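Local atomic coordinates of putative prephenate dehydratase (Streptococcus mutans, PDB entry 4LUB), a protein that probably catalyses the decarboxylating dehydration of prephenate to phenylpyruvate, the step that commits prephenate to L-phenylalanine biosynthesis. Residues S195-P201 with G262-L268; T214-I220 with F253-L258; M3-G9 with A26-E32; V18-F23 with C47-V51. The contacts are given in a common frame with arbitrary orientation. Residues are numbered along the deposited sequence.

Contact 1: residues S195-P201 with G262-L268; sequences SLALTLP and GIHYKIL
Two extended segments of the ACT domain, 195-201 and 262-268, run antiparallel, their strand axes 4.5 Å apart at 156°. L196 faces I267 and L198 faces Y265 as non-hydrogen-bonded pairs; A197-K266 and T199-H264 are hydrogen-bonded pairs. A197 N to K266 O and K266 N to A197 O both measure 2.8 Å, T199 N to H264 O 3.0 Å, and L268 N to S195 O 2.8 Å; H264 N to T199 O, at 3.3 Å, is weak. L196, L198, Y265 and I267 share the face on which helices 208-216 and 248-261 pack. There L198 (m, t) sets CD2 3.4 Å from Y265 CB and 4.1 Å from I263 CG2, filling the hollow between them, while L196 CD2 fits 3.7 Å from I267 CG1. Small A197 on the other face leaves room for L268, CB to CD2 4.2 Å. G262, at positive phi, ends helix 248-261 in a Schellman motif. Main-chain bonds thus fix the pairing, and on the helix-bearing face the packing is mainly apolar.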
# COMPACT_ATOMS: atom_id res chain seq x y z
N SER B 195 -1.14 -9.31 12.56
CA SER B 195 -0.54 -8.37 11.62
C SER B 195 0.96 -8.31 11.81
O SER B 195 1.45 -8.23 12.94
CB SER B 195 -1.15 -6.98 11.78
OG SER B 195 -2.53 -6.98 11.46
N LEU B 196 1.68 -8.36 10.71
CA LEU B 196 3.12 -8.40 10.75
C LEU B 196 3.69 -7.26 9.92
O LEU B 196 3.10 -6.86 8.92
CB LEU B 196 3.65 -9.73 10.21
CG LEU B 196 3.35 -11.02 10.97
CD1 LEU B 196 3.71 -12.23 10.10
CD2 LEU B 196 3.99 -11.11 12.35
N ALA B 197 4.83 -6.72 10.35
CA ALA B 197 5.62 -5.89 9.47
C ALA B 197 6.88 -6.66 9.08
O ALA B 197 7.70 -6.99 9.94
CB ALA B 197 5.96 -4.56 10.14
N LEU B 198 7.04 -6.96 7.79
CA LEU B 198 8.19 -7.73 7.32
C LEU B 198 9.18 -6.85 6.58
O LEU B 198 8.78 -5.96 5.82
CB LEU B 198 7.79 -8.88 6.38
CG LEU B 198 6.71 -9.91 6.67
CD1 LEU B 198 6.40 -10.64 5.38
CD2 LEU B 198 7.18 -10.89 7.71
N THR B 199 10.46 -7.11 6.80
CA THR B 199 11.51 -6.60 5.94
C THR B 199 12.24 -7.79 5.32
O THR B 199 12.37 -8.84 5.95
CB THR B 199 12.50 -5.71 6.69
OG1 THR B 199 12.94 -6.37 7.88
CG2 THR B 199 11.83 -4.40 7.07
N LEU B 200 12.69 -7.63 4.09
CA LEU B 200 13.24 -8.76 3.36
C LEU B 200 14.78 -8.68 3.35
O LEU B 200 15.34 -7.62 3.60
CB LEU B 200 12.67 -8.74 1.94
CG LEU B 200 11.14 -8.90 1.96
CD1 LEU B 200 10.52 -8.47 0.64
CD2 LEU B 200 10.70 -10.31 2.34
N PRO B 201 15.45 -9.81 3.08
CA PRO B 201 16.92 -9.81 2.99
C PRO B 201 17.38 -8.95 1.82
O PRO B 201 16.85 -9.10 0.71
CB PRO B 201 17.28 -11.28 2.77
CG PRO B 201 16.11 -12.04 3.29
CD PRO B 201 14.91 -11.18 3.04
N GLY B 262 15.70 -16.18 7.03
CA GLY B 262 16.34 -14.88 7.15
C GLY B 262 15.43 -13.69 6.90
O GLY B 262 15.91 -12.57 6.71
N ILE B 263 14.12 -13.92 6.89
CA ILE B 263 13.16 -12.82 6.80
C ILE B 263 12.84 -12.30 8.20
O ILE B 263 12.47 -13.07 9.09
CB ILE B 263 11.85 -13.25 6.09
CG1 ILE B 263 12.14 -13.62 4.63
CG2 ILE B 263 10.81 -12.13 6.14
CD1 ILE B 263 11.15 -14.60 4.05
N HIS B 264 12.97 -10.99 8.39
CA HIS B 264 12.70 -10.41 9.70
C HIS B 264 11.30 -9.86 9.75
O HIS B 264 10.78 -9.35 8.76
CB HIS B 264 13.70 -9.29 10.02
CG HIS B 264 15.10 -9.77 10.23
ND1 HIS B 264 16.15 -9.39 9.42
CD2 HIS B 264 15.64 -10.58 11.17
CE1 HIS B 264 17.27 -9.95 9.84
NE2 HIS B 264 16.98 -10.67 10.91
N TYR B 265 10.68 -9.98 10.92
CA TYR B 265 9.31 -9.53 11.10
C TYR B 265 9.17 -8.85 12.44
O TYR B 265 9.87 -9.18 13.39
CB TYR B 265 8.31 -10.69 10.96
CG TYR B 265 8.48 -11.77 11.99
CD1 TYR B 265 7.81 -11.71 13.20
CD2 TYR B 265 9.32 -12.86 11.76
CE1 TYR B 265 7.96 -12.70 14.16
CE2 TYR B 265 9.47 -13.86 12.70
CZ TYR B 265 8.79 -13.77 13.89
OH TYR B 265 8.94 -14.75 14.85
N LYS B 266 8.28 -7.87 12.49
CA LYS B 266 7.77 -7.31 13.73
C LYS B 266 6.29 -7.66 13.86
O LYS B 266 5.51 -7.39 12.95
CB LYS B 266 7.96 -5.80 13.75
CG LYS B 266 7.57 -5.12 15.05
CD LYS B 266 7.89 -3.64 14.95
CE LYS B 266 7.46 -2.90 16.19
NZ LYS B 266 7.99 -1.51 16.16
N ILE B 267 5.91 -8.29 14.97
CA ILE B 267 4.50 -8.52 15.25
C ILE B 267 3.81 -7.23 15.68
O ILE B 267 4.09 -6.70 16.76
CB ILE B 267 4.29 -9.59 16.35
CG1 ILE B 267 4.95 -10.90 15.93
CG2 ILE B 267 2.79 -9.79 16.62
CD1 ILE B 267 4.75 -12.02 16.93
N LEU B 268 2.92 -6.73 14.83
CA LEU B 268 2.20 -5.51 15.15
C LEU B 268 1.02 -5.79 16.06
O LEU B 268 0.58 -4.92 16.80
CB LEU B 268 1.71 -4.82 13.87
CG LEU B 268 2.76 -4.38 12.85
CD1 LEU B 268 2.09 -3.70 11.68
CD2 LEU B 268 3.77 -3.45 13.50
O HOH W 1 10.80 -6.31 9.97

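Contact 2: residues T214-I220 with F253-L258; sequences TFAWRGI and FALEEL
Segment 214-220 carries the last turn of helix 208-216 and the bend after it; 253-258 is helical throughout, part of helix 248-261. These are the two helices that pack on one face of the sheet in the ACT domain's βαββαβ fold. The first helix closes in a Schellman motif: G219 has positive phi (69°), I220 N bonds F215 O at 2.9 Å, and G219 N bonds A216 O at 2.8 Å across a type I turn from A216 to G219. The backbones come closest at F215 and A254, whose CA atoms lie 5.9 Å apart, a spacing allowed by the small alanine. A254 CB sits over the F215 ring (chi1 m), 3.9 Å from its centroid and 23° off the normal, a CH-pi contact. L258 CD1 meets the ring edge, 3.8 Å from F215 CE1, and L255 CD2 lies 4.1 Å from F215 CZ. T214 CG2 rests 3.3 Å from A254 O. Towards the outside, R218 (chi1 m) reaches back to its own helix, NH1 to T214 O 2.8 Å, and lays one guanidinium face over A254 CA. E257 (chi1 t) receives the polar groups on a single oxygen: OE1 takes a salt bridge from R218 NH1 at 2.6 Å and a hydrogen bond from W217 NE1 (chi1 p) at 3.0 Å.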
# COMPACT_ATOMS: atom_id res chain seq x y z
N THR B 214 5.42 -19.30 2.75
CA THR B 214 5.56 -19.82 4.10
C THR B 214 4.20 -20.01 4.78
O THR B 214 3.93 -21.02 5.43
CB THR B 214 6.43 -18.89 4.96
OG1 THR B 214 7.77 -18.86 4.43
CG2 THR B 214 6.47 -19.36 6.38
N PHE B 215 3.34 -19.00 4.64
CA PHE B 215 1.99 -19.06 5.16
C PHE B 215 1.05 -19.82 4.23
O PHE B 215 0.16 -20.55 4.68
CB PHE B 215 1.45 -17.65 5.40
CG PHE B 215 2.12 -16.94 6.54
CD1 PHE B 215 3.29 -16.22 6.34
CD2 PHE B 215 1.58 -16.99 7.81
CE1 PHE B 215 3.91 -15.57 7.39
CE2 PHE B 215 2.20 -16.34 8.87
CZ PHE B 215 3.36 -15.63 8.66
N ALA B 216 1.24 -19.61 2.93
CA ALA B 216 0.41 -20.24 1.91
C ALA B 216 0.41 -21.76 1.97
O ALA B 216 -0.66 -22.38 1.98
CB ALA B 216 0.83 -19.77 0.52
N TRP B 217 1.59 -22.38 2.00
CA TRP B 217 1.63 -23.84 2.00
C TRP B 217 0.95 -24.42 3.24
O TRP B 217 0.40 -25.51 3.17
CB TRP B 217 3.07 -24.38 1.81
CG TRP B 217 4.04 -24.43 3.00
CD1 TRP B 217 5.09 -23.59 3.24
CD2 TRP B 217 4.05 -25.38 4.09
NE1 TRP B 217 5.74 -23.94 4.40
CE2 TRP B 217 5.12 -25.04 4.94
CE3 TRP B 217 3.25 -26.48 4.42
CZ2 TRP B 217 5.42 -25.76 6.10
CZ3 TRP B 217 3.55 -27.19 5.58
CH2 TRP B 217 4.62 -26.82 6.40
N ARG B 218 0.92 -23.66 4.33
CA ARG B 218 0.25 -24.13 5.54
C ARG B 218 -1.25 -23.82 5.51
O ARG B 218 -1.97 -24.14 6.45
CB ARG B 218 0.85 -23.49 6.80
CG ARG B 218 2.36 -23.68 6.97
CD ARG B 218 2.84 -23.09 8.30
NE ARG B 218 4.09 -23.70 8.74
CZ ARG B 218 5.30 -23.36 8.30
NH1 ARG B 218 5.44 -22.39 7.40
NH2 ARG B 218 6.36 -23.98 8.76
N GLY B 219 -1.71 -23.21 4.42
CA GLY B 219 -3.10 -22.79 4.33
C GLY B 219 -3.53 -21.66 5.25
O GLY B 219 -4.72 -21.52 5.55
N ILE B 220 -2.58 -20.86 5.71
CA ILE B 220 -2.92 -19.65 6.48
C ILE B 220 -3.18 -18.50 5.50
O ILE B 220 -2.26 -18.05 4.82
CB ILE B 220 -1.81 -19.27 7.47
CG1 ILE B 220 -1.60 -20.40 8.50
CG2 ILE B 220 -2.13 -17.95 8.20
CD1 ILE B 220 -0.22 -20.39 9.15
N PHE B 253 4.80 -21.77 13.86
CA PHE B 253 5.75 -22.44 12.98
C PHE B 253 6.03 -21.63 11.71
O PHE B 253 7.18 -21.57 11.27
CB PHE B 253 5.27 -23.86 12.61
CG PHE B 253 5.17 -24.79 13.80
CD1 PHE B 253 6.30 -25.10 14.53
CD2 PHE B 253 3.97 -25.38 14.15
CE1 PHE B 253 6.23 -25.95 15.62
CE2 PHE B 253 3.90 -26.24 15.23
CZ PHE B 253 5.03 -26.53 15.96
N ALA B 254 4.99 -21.05 11.12
CA ALA B 254 5.18 -20.13 10.00
C ALA B 254 6.22 -19.05 10.31
O ALA B 254 7.14 -18.83 9.52
CB ALA B 254 3.86 -19.49 9.60
N LEU B 255 6.06 -18.39 11.45
CA LEU B 255 7.03 -17.38 11.90
C LEU B 255 8.44 -17.92 12.09
O LEU B 255 9.41 -17.26 11.75
CB LEU B 255 6.57 -16.71 13.20
CG LEU B 255 5.21 -16.01 13.15
CD1 LEU B 255 4.79 -15.54 14.53
CD2 LEU B 255 5.27 -14.84 12.17
N GLU B 256 8.54 -19.11 12.70
CA GLU B 256 9.83 -19.80 12.80
C GLU B 256 10.48 -20.03 11.43
O GLU B 256 11.68 -19.80 11.27
CB GLU B 256 9.67 -21.14 13.54
CG GLU B 256 9.31 -21.01 15.01
CD GLU B 256 9.31 -22.34 15.75
OE1 GLU B 256 9.81 -23.34 15.20
OE2 GLU B 256 8.78 -22.40 16.87
N GLU B 257 9.70 -20.48 10.46
CA GLU B 257 10.24 -20.64 9.10
C GLU B 257 10.73 -19.32 8.49
O GLU B 257 11.77 -19.29 7.83
CB GLU B 257 9.21 -21.30 8.17
CG GLU B 257 9.86 -21.75 6.86
CD GLU B 257 8.95 -22.54 5.93
OE1 GLU B 257 7.79 -22.85 6.28
OE2 GLU B 257 9.42 -22.84 4.81
N LEU B 258 9.98 -18.24 8.66
CA LEU B 258 10.46 -16.92 8.24
C LEU B 258 11.86 -16.64 8.77
O LEU B 258 12.77 -16.29 8.00
CB LEU B 258 9.50 -15.81 8.69
CG LEU B 258 8.13 -15.76 8.01
CD1 LEU B 258 7.40 -14.48 8.40
CD2 LEU B 258 8.28 -15.82 6.50

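Contact 3: residues M3-G9 with A26-E32; sequences MKIAYLG and ADLLPFE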
# COMPACT_ATOMS: atom_id res chain seq x y z
N MET B 3 -7.36 1.83 33.05
CA MET B 3 -8.04 2.96 33.68
C MET B 3 -8.30 4.10 32.70
O MET B 3 -9.45 4.45 32.44
CB MET B 3 -7.22 3.48 34.86
CG MET B 3 -7.90 3.36 36.20
SD MET B 3 -6.88 4.10 37.47
CE MET B 3 -7.55 3.33 38.93
N LYS B 4 -7.23 4.70 32.19
CA LYS B 4 -7.30 5.80 31.21
C LYS B 4 -7.03 5.36 29.78
O LYS B 4 -6.15 4.54 29.53
CB LYS B 4 -6.32 6.91 31.59
CG LYS B 4 -6.56 7.44 33.00
CD LYS B 4 -5.65 8.62 33.36
CE LYS B 4 -6.28 9.51 34.43
NZ LYS B 4 -5.45 10.74 34.64
N ILE B 5 -7.81 5.89 28.85
CA ILE B 5 -7.69 5.53 27.45
C ILE B 5 -7.55 6.73 26.52
O ILE B 5 -8.35 7.66 26.58
CB ILE B 5 -8.89 4.70 27.00
CG1 ILE B 5 -8.68 3.23 27.36
CG2 ILE B 5 -9.00 4.70 25.50
CD1 ILE B 5 -9.18 2.84 28.70
N ALA B 6 -6.52 6.70 25.69
CA ALA B 6 -6.30 7.73 24.68
C ALA B 6 -7.00 7.38 23.37
O ALA B 6 -6.99 6.22 22.95
CB ALA B 6 -4.82 7.93 24.44
N TYR B 7 -7.58 8.38 22.73
CA TYR B 7 -8.22 8.19 21.43
C TYR B 7 -7.96 9.40 20.55
O TYR B 7 -7.55 10.45 21.05
CB TYR B 7 -9.73 7.93 21.58
CG TYR B 7 -10.53 9.10 22.14
CD1 TYR B 7 -10.71 9.25 23.50
CD2 TYR B 7 -11.10 10.04 21.29
CE1 TYR B 7 -11.44 10.31 24.02
CE2 TYR B 7 -11.83 11.11 21.80
CZ TYR B 7 -12.00 11.24 23.17
OH TYR B 7 -12.72 12.29 23.68
N LEU B 8 -8.18 9.24 19.25
CA LEU B 8 -8.00 10.34 18.33
C LEU B 8 -9.18 11.30 18.48
O LEU B 8 -10.33 10.94 18.20
CB LEU B 8 -7.88 9.82 16.89
CG LEU B 8 -7.85 10.86 15.77
CD1 LEU B 8 -6.61 11.72 15.89
CD2 LEU B 8 -7.87 10.18 14.42
N GLY B 9 -8.88 12.51 18.93
CA GLY B 9 -9.89 13.51 19.19
C GLY B 9 -10.37 14.13 17.89
O GLY B 9 -9.90 13.76 16.82
N ALA B 26 -14.30 3.44 31.51
CA ALA B 26 -12.97 4.02 31.65
C ALA B 26 -12.93 5.53 31.39
O ALA B 26 -13.86 6.11 30.84
CB ALA B 26 -12.00 3.30 30.72
N ASP B 27 -11.84 6.15 31.81
CA ASP B 27 -11.61 7.57 31.55
C ASP B 27 -10.95 7.74 30.19
O ASP B 27 -9.84 7.27 29.98
CB ASP B 27 -10.74 8.18 32.65
CG ASP B 27 -10.66 9.70 32.56
OD1 ASP B 27 -11.44 10.31 31.78
OD2 ASP B 27 -9.82 10.30 33.28
N LEU B 28 -11.66 8.39 29.28
CA LEU B 28 -11.21 8.48 27.89
C LEU B 28 -10.65 9.86 27.61
O LEU B 28 -11.35 10.86 27.77
CB LEU B 28 -12.34 8.17 26.92
CG LEU B 28 -13.22 6.94 27.16
CD1 LEU B 28 -14.31 6.84 26.09
CD2 LEU B 28 -12.39 5.66 27.20
N LEU B 29 -9.38 9.93 27.23
CA LEU B 29 -8.71 11.20 27.00
C LEU B 29 -8.37 11.41 25.54
O LEU B 29 -7.76 10.56 24.92
CB LEU B 29 -7.43 11.31 27.84
CG LEU B 29 -7.43 10.73 29.25
CD1 LEU B 29 -6.04 10.80 29.86
CD2 LEU B 29 -8.44 11.43 30.14
N PRO B 30 -8.77 12.56 24.99
CA PRO B 30 -8.56 12.78 23.56
C PRO B 30 -7.18 13.37 23.26
O PRO B 30 -6.62 14.12 24.07
CB PRO B 30 -9.66 13.78 23.20
CG PRO B 30 -9.77 14.60 24.46
CD PRO B 30 -9.66 13.58 25.56
N PHE B 31 -6.62 13.03 22.11
CA PHE B 31 -5.37 13.63 21.68
C PHE B 31 -5.52 14.03 20.22
O PHE B 31 -6.38 13.49 19.51
CB PHE B 31 -4.21 12.65 21.89
CG PHE B 31 -3.89 12.41 23.34
CD1 PHE B 31 -4.59 11.46 24.06
CD2 PHE B 31 -2.89 13.13 23.97
CE1 PHE B 31 -4.30 11.24 25.40
CE2 PHE B 31 -2.60 12.91 25.31
CZ PHE B 31 -3.31 11.96 26.02
N GLU B 32 -4.67 14.95 19.76
CA GLU B 32 -4.93 15.73 18.55
C GLU B 32 -4.65 14.99 17.26
O GLU B 32 -5.23 15.29 16.21
CB GLU B 32 -4.09 17.01 18.55
CG GLU B 32 -2.80 16.91 19.36
CD GLU B 32 -1.83 18.05 19.12
OE1 GLU B 32 -2.23 19.08 18.54
OE2 GLU B 32 -0.65 17.90 19.49
O HOH W 2 -13.31 12.28 26.30
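Segment 26-32 enters beside M3, where A26 points its CB at I5 CD1, 3.5 Å away. D27 then opens a parallel pairing in which its N bonds M3 O (3.0 Å) and its O accepts I5 N (2.7 Å); D27 OD2 and K4 NZ, 4.6 Å apart, fall beyond a salt bridge. L28 turns to the opposite face, its CD2 3.6 Å from I5 CB, and its O joins Y7 OH through water 2, at 2.8 and 2.7 Å respectively. L29 repeats the pattern of D27, with N to I5 O at 2.6 Å and O to Y7 N at 3.1 Å. P30, lacking an amide hydrogen, occupies a position whose N is not needed for the pairing; its CA lies over one face of the Y7 ring. F31 closes the register, with N to Y7 O at 2.9 Å and O to G9 N at 2.7 Å, while its CE1 packs 3.5 Å from A6 CB. The axes stand 4.5 Å apart at 32°. These strands belong to a right-handed beta-alpha-beta crossover: helix 14-22 contacts Y7 and L28 on one face, helix 34-42 receives A6 and F31 on the other, and strand 48-55 pairs with the far edge of strand 4-8.

Contact 4: residues V18-F23 with C47-V51; sequences VALHAF and CFAIV
A buried, wholly apolar helix-on-sheet contact sets the end of helix 14-22 against strand 48-55 in the prephenate dehydratase domain. No hydrogen bond crosses between the segments. Residues 18-22 are helical and F23 is the first to leave, at phi/psi -137/70°, with its N bonded to A19 O at 3.0 Å. From F48 to V51 the backbone is extended, with F48 and I50 directed at the helix and A49 and V51 away. A19 and I50 make the closest backbone approach, CA to CA 6.2 Å. I50 (m, p) meets three residues: its CG2 is 3.9 Å from V18 CG1, its CG1 4.1 Å from A19 CB, and its CD1 3.8 Å from F23 CE2. F23 and F48, both chi1 m, form an offset stack with centroids 4.8 Å apart and planes at 26°, F23 CZ lying 3.4 Å from F48 CD2. I5 of strand 4-8 and V177 of strand 172-179 extend this core. Such layering is typical of the alpha/beta, periplasmic-binding-protein-like fold of the catalytic domain.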
# COMPACT_ATOMS: atom_id res chain seq x y z
N VAL B 18 -15.60 4.63 19.00
CA VAL B 18 -14.99 3.30 19.07
C VAL B 18 -14.45 3.01 20.47
O VAL B 18 -14.63 1.91 21.00
CB VAL B 18 -13.86 3.14 18.03
CG1 VAL B 18 -13.15 1.80 18.18
CG2 VAL B 18 -14.42 3.31 16.61
N ALA B 19 -13.81 4.00 21.08
CA ALA B 19 -13.14 3.82 22.35
C ALA B 19 -14.16 3.61 23.48
O ALA B 19 -13.90 2.88 24.44
CB ALA B 19 -12.24 5.01 22.66
N LEU B 20 -15.33 4.23 23.33
CA LEU B 20 -16.45 4.04 24.26
C LEU B 20 -16.90 2.58 24.39
O LEU B 20 -17.25 2.12 25.47
CB LEU B 20 -17.65 4.88 23.83
CG LEU B 20 -17.66 6.38 24.07
CD1 LEU B 20 -18.56 7.08 23.05
CD2 LEU B 20 -18.16 6.66 25.48
N HIS B 21 -16.91 1.88 23.26
CA HIS B 21 -17.42 0.51 23.23
C HIS B 21 -16.40 -0.47 23.80
O HIS B 21 -16.77 -1.45 24.47
CB HIS B 21 -17.77 0.14 21.79
CG HIS B 21 -18.98 0.86 21.27
ND1 HIS B 21 -18.98 2.22 21.04
CD2 HIS B 21 -20.22 0.43 20.97
CE1 HIS B 21 -20.16 2.59 20.59
NE2 HIS B 21 -20.94 1.52 20.54
N ALA B 22 -15.12 -0.20 23.56
CA ALA B 22 -14.06 -1.07 24.03
C ALA B 22 -13.90 -0.94 25.54
O ALA B 22 -13.61 -1.91 26.24
CB ALA B 22 -12.76 -0.76 23.32
N PHE B 23 -14.09 0.29 26.03
CA PHE B 23 -13.79 0.63 27.42
C PHE B 23 -14.88 1.51 28.02
O PHE B 23 -14.67 2.69 28.26
CB PHE B 23 -12.44 1.35 27.50
CG PHE B 23 -11.29 0.52 26.99
CD1 PHE B 23 -10.80 -0.54 27.75
CD2 PHE B 23 -10.71 0.78 25.76
CE1 PHE B 23 -9.74 -1.30 27.29
CE2 PHE B 23 -9.66 0.01 25.30
CZ PHE B 23 -9.17 -1.03 26.06
N CYS B 47 -3.55 3.85 29.23
CA CYS B 47 -3.46 2.42 29.40
C CYS B 47 -3.57 1.62 28.11
O CYS B 47 -2.96 0.57 27.96
CB CYS B 47 -4.62 2.07 30.32
SG CYS B 47 -4.60 3.09 31.82
N PHE B 48 -4.33 2.19 27.19
CA PHE B 48 -4.58 1.68 25.85
C PHE B 48 -4.73 2.89 24.96
O PHE B 48 -5.08 3.97 25.45
CB PHE B 48 -5.85 0.81 25.77
CG PHE B 48 -5.79 -0.47 26.56
CD1 PHE B 48 -5.25 -1.62 25.99
CD2 PHE B 48 -6.28 -0.54 27.86
CE1 PHE B 48 -5.18 -2.80 26.71
CE2 PHE B 48 -6.21 -1.71 28.58
CZ PHE B 48 -5.66 -2.84 28.01
N ALA B 49 -4.46 2.75 23.67
CA ALA B 49 -4.73 3.83 22.74
C ALA B 49 -5.60 3.29 21.61
O ALA B 49 -5.47 2.13 21.23
CB ALA B 49 -3.44 4.42 22.22
N ILE B 50 -6.51 4.13 21.11
CA ILE B 50 -7.39 3.74 20.02
C ILE B 50 -7.18 4.66 18.82
O ILE B 50 -7.27 5.88 18.94
CB ILE B 50 -8.89 3.74 20.44
CG1 ILE B 50 -9.19 2.54 21.33
CG2 ILE B 50 -9.78 3.51 19.25
CD1 ILE B 50 -8.70 2.62 22.73
N VAL B 51 -6.85 4.05 17.69
CA VAL B 51 -6.57 4.78 16.46
C VAL B 51 -7.22 4.10 15.25
O VAL B 51 -7.38 2.88 15.23
CB VAL B 51 -5.04 4.89 16.19
CG1 VAL B 51 -4.34 5.69 17.29
CG2 VAL B 51 -4.40 3.51 16.01

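Overall arrangement
From the N terminus, strand 4-8 leads into helix 14-22 and then strand 27-31, which returns beside it to close contact 3. Contact 4 crosses this loop: it starts on the helix inside it and ends on strand 48-55, beyond its close. The two touch, with centres 7 Å apart and K4 O 2.7 Å from C47 N, a probable hydrogen bond. Much later the chain forms the ACT domain, where contact 1 opens on strand 189-199 and closes on strand 264-274, enclosing contact 2 between helices 208-216 and 248-261. L198 CD2 to L258 CD1, 3.7 Å, joins strand pair to helix pair. Contacts 1 and 3 lie about 30 Å apart between centres, on opposite sides of the chain's centre.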